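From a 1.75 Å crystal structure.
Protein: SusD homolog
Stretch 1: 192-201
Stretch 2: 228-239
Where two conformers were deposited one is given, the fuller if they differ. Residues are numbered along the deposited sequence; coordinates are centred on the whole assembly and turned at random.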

ATOM      1  N   ASP A 192      -6.388 -21.951   3.603  1.00 31.20           N
ATOM      2  CA  ASP A 192      -5.449 -21.809   4.735  1.00 32.72           C
ATOM      3  C   ASP A 192      -4.596 -20.574   4.545  1.00 31.05           C
ATOM      4  O   ASP A 192      -4.241 -19.907   5.503  1.00 30.42           O
ATOM      5  CB  ASP A 192      -4.561 -23.044   4.904  1.00 33.21           C
ATOM      6  CG  ASP A 192      -5.336 -24.265   5.413  1.00 40.45           C
ATOM      7  OD1 ASP A 192      -6.391 -24.091   6.071  1.00 41.97           O
ATOM      8  OD2 ASP A 192      -4.880 -25.401   5.154  1.00 43.77           O
ATOM      9  N   LYS A 193      -4.283 -20.278   3.289  1.00 31.32           N
ATOM     10  CA  LYS A 193      -3.524 -19.076   2.932  1.00 31.16           C
ATOM     11  C   LYS A 193      -4.410 -17.847   3.106  1.00 30.30           C
ATOM     12  O   LYS A 193      -3.976 -16.808   3.585  1.00 29.84           O
ATOM     13  CB  LYS A 193      -2.941 -19.180   1.526  1.00 31.68           C
ATOM     14  CG  LYS A 193      -1.818 -20.190   1.471  1.00 36.36           C
ATOM     15  CD  LYS A 193      -1.024 -20.082   0.207  1.00 41.21           C
ATOM     16  CE  LYS A 193       0.243 -20.900   0.313  1.00 42.65           C
ATOM     17  NZ  LYS A 193       1.118 -20.691  -0.838  1.00 49.12           N
ATOM     18  N   TRP A 194      -5.680 -17.977   2.762  1.00 29.12           N
ATOM     19  CA  TRP A 194      -6.593 -16.861   3.009  1.00 28.51           C
ATOM     20  C   TRP A 194      -6.693 -16.592   4.503  1.00 28.06           C
ATOM     21  O   TRP A 194      -6.771 -15.450   4.950  1.00 28.67           O
ATOM     22  CB  TRP A 194      -7.995 -17.085   2.436  1.00 28.33           C
ATOM     23  CG  TRP A 194      -8.113 -16.750   0.976  1.00 27.48           C
ATOM     24  CD1 TRP A 194      -7.878 -17.584  -0.082  1.00 27.62           C
ATOM     25  CD2 TRP A 194      -8.500 -15.497   0.416  1.00 23.77           C
ATOM     26  NE1 TRP A 194      -8.096 -16.918  -1.274  1.00 27.37           N
ATOM     27  CE2 TRP A 194      -8.497 -15.644  -0.990  1.00 26.22           C
ATOM     28  CE3 TRP A 194      -8.907 -14.274   0.965  1.00 29.44           C
ATOM     29  CZ2 TRP A 194      -8.845 -14.630  -1.840  1.00 26.60           C
ATOM     30  CZ3 TRP A 194      -9.247 -13.256   0.108  1.00 29.90           C
ATOM     31  CH2 TRP A 194      -9.212 -13.436  -1.280  1.00 27.92           C
ATOM     32  N   LEU A 195      -6.670 -17.661   5.272  1.00 28.93           N
ATOM     33  CA  LEU A 195      -6.821 -17.558   6.722  1.00 30.05           C
ATOM     34  C   LEU A 195      -5.606 -16.791   7.256  1.00 29.86           C
ATOM     35  O   LEU A 195      -5.712 -15.896   8.097  1.00 29.79           O
ATOM     36  CB  LEU A 195      -6.971 -18.964   7.341  1.00 30.45           C
ATOM     37  CG  LEU A 195      -7.418 -19.069   8.793  1.00 37.69           C
ATOM     38  CD1 LEU A 195      -8.810 -18.482   8.980  1.00 39.31           C
ATOM     39  CD2 LEU A 195      -7.419 -20.549   9.140  1.00 39.48           C
ATOM     40  N   LYS A 196      -4.442 -17.124   6.715  1.00 30.01           N
ATOM     41  CA  LYS A 196      -3.194 -16.413   7.101  1.00 29.48           C
ATOM     42  C   LYS A 196      -3.268 -14.931   6.750  1.00 29.13           C
ATOM     43  O   LYS A 196      -2.821 -14.062   7.502  1.00 30.68           O
ATOM     44  CB  LYS A 196      -1.974 -17.032   6.443  1.00 30.38           C
ATOM     45  CG  LYS A 196      -1.592 -18.341   7.009  1.00 29.91           C
ATOM     46  CD  LYS A 196      -0.370 -18.878   6.324  1.00 32.47           C
ATOM     47  CE  LYS A 196       0.099 -20.142   6.969  1.00 35.60           C
ATOM     48  NZ  LYS A 196       1.137 -20.784   6.112  1.00 35.40           N
ATOM     49  N   PHE A 197      -3.825 -14.674   5.578  1.00 27.55           N
ATOM     50  CA  PHE A 197      -4.025 -13.312   5.059  1.00 27.75           C
ATOM     51  C   PHE A 197      -4.981 -12.576   6.010  1.00 28.68           C
ATOM     52  O   PHE A 197      -4.727 -11.439   6.432  1.00 27.68           O
ATOM     53  CB  PHE A 197      -4.540 -13.376   3.599  1.00 27.75           C
ATOM     54  CG  PHE A 197      -4.829 -12.044   2.945  1.00 28.05           C
ATOM     55  CD1 PHE A 197      -4.135 -10.875   3.291  1.00 26.80           C
ATOM     56  CD2 PHE A 197      -5.742 -11.986   1.893  1.00 28.02           C
ATOM     57  CE1 PHE A 197      -4.426  -9.642   2.653  1.00 21.67           C
ATOM     58  CE2 PHE A 197      -6.016 -10.783   1.242  1.00 29.60           C
ATOM     59  CZ  PHE A 197      -5.324  -9.628   1.602  1.00 26.10           C
ATOM     60  N   ALA A 198      -6.062 -13.236   6.408  1.00 30.50           N
ATOM     61  CA  ALA A 198      -7.032 -12.578   7.336  1.00 28.23           C
ATOM     62  C   ALA A 198      -6.348 -12.166   8.658  1.00 27.79           C
ATOM     63  O   ALA A 198      -6.568 -11.090   9.184  1.00 26.91           O
ATOM     64  CB  ALA A 198      -8.232 -13.493   7.625  1.00 27.47           C
ATOM     65  N   TYR A 199      -5.506 -13.037   9.188  1.00 28.16           N
ATOM     66  CA  TYR A 199      -4.780 -12.739  10.441  1.00 27.99           C
ATOM     67  C   TYR A 199      -3.767 -11.654  10.237  1.00 27.22           C
ATOM     68  O   TYR A 199      -3.487 -10.869  11.130  1.00 30.19           O
ATOM     69  CB  TYR A 199      -4.088 -13.977  11.040  1.00 27.65           C
ATOM     70  CG  TYR A 199      -5.042 -14.785  11.868  1.00 28.96           C
ATOM     71  CD1 TYR A 199      -5.528 -14.295  13.082  1.00 29.52           C
ATOM     72  CD2 TYR A 199      -5.480 -16.022  11.440  1.00 31.46           C
ATOM     73  CE1 TYR A 199      -6.420 -15.007  13.830  1.00 33.68           C
ATOM     74  CE2 TYR A 199      -6.371 -16.769  12.206  1.00 31.98           C
ATOM     75  CZ  TYR A 199      -6.835 -16.252  13.388  1.00 34.52           C
ATOM     76  OH  TYR A 199      -7.719 -16.997  14.131  1.00 36.52           O
ATOM     77  N   GLY A 200      -3.217 -11.618   9.036  1.00 27.91           N
ATOM     78  CA  GLY A 200      -2.212 -10.607   8.687  1.00 27.52           C
ATOM     79  C   GLY A 200      -2.879  -9.288   8.705  1.00 26.38           C
ATOM     80  O   GLY A 200      -2.321  -8.289   9.235  1.00 28.96           O
ATOM     81  N   LEU A 201      -4.131  -9.279   8.218  1.00 26.85           N
ATOM     82  CA  LEU A 201      -4.901  -8.002   8.165  1.00 27.62           C
ATOM     83  C   LEU A 201      -5.319  -7.563   9.578  1.00 27.66           C
ATOM     84  O   LEU A 201      -5.337  -6.375   9.919  1.00 28.85           O
ATOM     85  CB  LEU A 201      -6.104  -8.107   7.219  1.00 29.48           C
ATOM     86  CG  LEU A 201      -5.811  -8.192   5.718  1.00 30.37           C
ATOM     87  CD1 LEU A 201      -7.116  -8.432   4.945  1.00 24.61           C
ATOM     88  CD2 LEU A 201      -5.103  -6.939   5.232  1.00 26.23           C
ATOM     89  N   SER A 228       1.698 -14.612  14.194  1.00 30.09           N
ATOM     90  CA  SER A 228       2.087 -16.013  14.336  1.00 29.72           C
ATOM     91  C   SER A 228       1.144 -16.918  13.554  1.00 29.37           C
ATOM     92  O   SER A 228       1.471 -18.027  13.198  1.00 28.61           O
ATOM     93  CB  SER A 228       2.124 -16.461  15.810  1.00 30.71           C
ATOM     94  OG  SER A 228       0.809 -16.583  16.384  1.00 27.65           O
ATOM     95  N   LYS A 229      -0.029 -16.405  13.283  1.00 28.54           N
ATOM     96  CA  LYS A 229      -1.039 -17.177  12.573  0.50 29.36           C
ATOM     97  C   LYS A 229      -1.168 -16.733  11.119  1.00 30.01           C
ATOM     98  O   LYS A 229      -2.107 -17.120  10.408  1.00 28.52           O
ATOM     99  CB  LYS A 229      -2.377 -17.063  13.303  0.50 29.83           C
ATOM    100  CG  LYS A 229      -2.377 -17.776  14.661  0.50 30.07           C
ATOM    101  CD  LYS A 229      -3.710 -17.641  15.400  0.50 30.47           C
ATOM    102  CE  LYS A 229      -3.714 -18.418  16.728  0.50 30.81           C
ATOM    103  NZ  LYS A 229      -2.701 -17.952  17.729  0.50 28.43           N
ATOM    104  N   SER A 230      -0.198 -15.935  10.687  1.00 29.15           N
ATOM    105  CA  SER A 230      -0.188 -15.416   9.338  1.00 27.90           C
ATOM    106  C   SER A 230       0.939 -15.979   8.486  1.00 29.34           C
ATOM    107  O   SER A 230       1.396 -17.091   8.702  1.00 29.92           O
ATOM    108  CB  SER A 230      -0.156 -13.911   9.398  1.00 26.74           C
ATOM    109  OG  SER A 230      -0.368 -13.332   8.125  1.00 28.71           O
ATOM    110  N   PHE A 231       1.374 -15.186   7.519  1.00 29.78           N
ATOM    111  CA  PHE A 231       2.393 -15.596   6.542  1.00 29.97           C
ATOM    112  C   PHE A 231       3.658 -16.115   7.189  1.00 30.40           C
ATOM    113  O   PHE A 231       4.194 -15.493   8.074  1.00 29.94           O
ATOM    114  CB  PHE A 231       2.793 -14.441   5.612  1.00 29.81           C
ATOM    115  CG  PHE A 231       1.624 -13.612   5.088  1.00 30.57           C
ATOM    116  CD1 PHE A 231       0.480 -14.231   4.583  1.00 29.42           C
ATOM    117  CD2 PHE A 231       1.753 -12.247   4.949  1.00 32.85           C
ATOM    118  CE1 PHE A 231      -0.571 -13.494   4.054  1.00 31.35           C
ATOM    119  CE2 PHE A 231       0.696 -11.469   4.412  1.00 30.09           C
ATOM    120  CZ  PHE A 231      -0.479 -12.131   3.949  1.00 28.37           C
ATOM    121  N   THR A 232       4.147 -17.243   6.684  1.00 31.59           N
ATOM    122  CA  THR A 232       5.350 -17.896   7.209  1.00 34.24           C
ATOM    123  C   THR A 232       6.560 -17.563   6.338  1.00 33.71           C
ATOM    124  O   THR A 232       7.706 -17.782   6.727  1.00 34.37           O
ATOM    125  CB  THR A 232       5.201 -19.426   7.233  1.00 35.20           C
ATOM    126  OG1 THR A 232       5.132 -19.914   5.894  1.00 42.69           O
ATOM    127  CG2 THR A 232       3.945 -19.852   7.961  1.00 37.22           C
ATOM    128  N   SER A 233       6.263 -17.051   5.149  1.00 32.52           N
ATOM    129  CA  SER A 233       7.262 -16.624   4.168  1.00 32.67           C
ATOM    130  C   SER A 233       6.602 -15.804   3.073  1.00 31.37           C
ATOM    131  O   SER A 233       5.388 -15.642   3.047  1.00 33.21           O
ATOM    132  CB  SER A 233       7.941 -17.807   3.488  1.00 34.99           C
ATOM    133  OG  SER A 233       7.023 -18.435   2.613  1.00 31.59           O
ATOM    134  N   ALA A 234       7.424 -15.299   2.167  1.00 30.28           N
ATOM    135  CA  ALA A 234       6.917 -14.509   1.047  1.00 30.63           C
ATOM    136  C   ALA A 234       5.993 -15.382   0.199  1.00 31.49           C
ATOM    137  O   ALA A 234       5.085 -14.917  -0.486  1.00 34.04           O
ATOM    138  CB  ALA A 234       8.047 -13.936   0.217  1.00 29.83           C
ATOM    139  N   ASP A 235       6.189 -16.678   0.275  1.00 32.84           N
ATOM    140  CA  ASP A 235       5.358 -17.554  -0.530  1.00 34.52           C
ATOM    141  C   ASP A 235       3.929 -17.553  -0.065  1.00 34.74           C
ATOM    142  O   ASP A 235       3.024 -17.914  -0.804  1.00 36.98           O
ATOM    143  CB  ASP A 235       5.919 -18.963  -0.559  1.00 36.58           C
ATOM    144  CG  ASP A 235       7.185 -19.038  -1.351  1.00 44.96           C
ATOM    145  OD1 ASP A 235       7.372 -18.149  -2.223  1.00 50.91           O
ATOM    146  OD2 ASP A 235       7.989 -19.971  -1.109  1.00 51.10           O
ATOM    147  N   ASP A 236       3.714 -17.069   1.140  1.00 32.02           N
ATOM    148  CA  ASP A 236       2.376 -17.089   1.692  1.00 31.25           C
ATOM    149  C   ASP A 236       1.705 -15.763   1.468  1.00 29.53           C
ATOM    150  O   ASP A 236       0.493 -15.605   1.714  1.00 28.87           O
ATOM    151  CB  ASP A 236       2.400 -17.307   3.224  1.00 32.40           C
ATOM    152  CG  ASP A 236       2.521 -18.743   3.626  1.00 33.22           C
ATOM    153  OD1 ASP A 236       2.420 -19.635   2.765  1.00 34.67           O
ATOM    154  OD2 ASP A 236       2.705 -18.984   4.838  1.00 33.89           O
ATOM    155  N   GLN A 237       2.507 -14.785   1.059  1.00 28.60           N
ATOM    156  CA  GLN A 237       1.995 -13.396   1.046  1.00 26.95           C
ATOM    157  C   GLN A 237       0.882 -13.232   0.035  1.00 28.29           C
ATOM    158  O   GLN A 237       0.738 -14.006  -0.885  1.00 27.08           O
ATOM    159  CB  GLN A 237       3.114 -12.369   0.855  1.00 27.30           C
ATOM    160  CG  GLN A 237       3.588 -12.242  -0.588  1.00 28.91           C
ATOM    161  CD  GLN A 237       4.887 -11.528  -0.733  1.00 32.26           C
ATOM    162  OE1 GLN A 237       5.332 -10.831   0.184  1.00 27.14           O
ATOM    163  NE2 GLN A 237       5.548 -11.731  -1.890  1.00 26.52           N
ATOM    164  N   ALA A 238       0.060 -12.216   0.281  1.00 27.83           N
ATOM    165  CA  ALA A 238      -1.117 -11.927  -0.554  1.00 30.54           C
ATOM    166  C   ALA A 238      -0.720 -11.108  -1.770  1.00 30.51           C
ATOM    167  O   ALA A 238      -0.642  -9.886  -1.725  1.00 31.27           O
ATOM    168  CB  ALA A 238      -2.152 -11.234   0.238  1.00 27.82           C
ATOM    169  N   ALA A 239      -0.439 -11.855  -2.827  1.00 30.32           N
ATOM    170  CA  ALA A 239       0.047 -11.302  -4.073  1.00 30.45           C
ATOM    171  C   ALA A 239      -0.875 -11.629  -5.213  1.00 30.75           C
ATOM    172  O   ALA A 239      -1.242 -12.759  -5.431  1.00 31.08           O
ATOM    173  CB  ALA A 239       1.434 -11.847  -4.377  1.00 27.79           C
TER
HETATM  174  O   HOH W   1      -1.112 -16.992   3.209  1.00 39.34           O
HETATM  175  O   HOH W   2       0.746 -18.365  -2.259  1.00 41.11           O

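Stretch 1 is a continuous helix, and stretch 2, a loop that passes through a short 3-10 segment at 234-236 and enters a strand at 238, lies along one side of it, coming closest where the CA atoms of K196 and S230 stand 3.9 Å apart. At the start, K229 lays CB over one face of the Y199 ring, 3.9 Å from its centroid, while its amine leads away; its O receives a CA-H...O contact from K196 CA at 3.6 Å. S230 then docks on the helix backbone: its OG donates to K196 O at 2.6 Å, an oxygen already accepting from G200 N. Glycine makes the room, for G200 CA is 3.3 Å from S230 OG, and an ideal CB would clash with that hydroxyl. F231 starts away from the helix, but its ring swings back, bringing CZ to 3.9 Å from F197 CD1. Next comes the charged end. T232 donates from both N and OG1 to D236 OD2, fixing the carboxylate that meets K196 NZ in a 2.7 Å salt bridge. K193 NZ adds a long one to D236 OD1 (4.0 Å). K193 NZ also makes a weak hydrogen bond to D235 O (3.4 Å), and a water reinforces it by linking K193 NZ and D235 O. Another water joins K193 O to D236 O. Finally, A238 sets CB over the F197 ring face, 3.6 Å from its centroid.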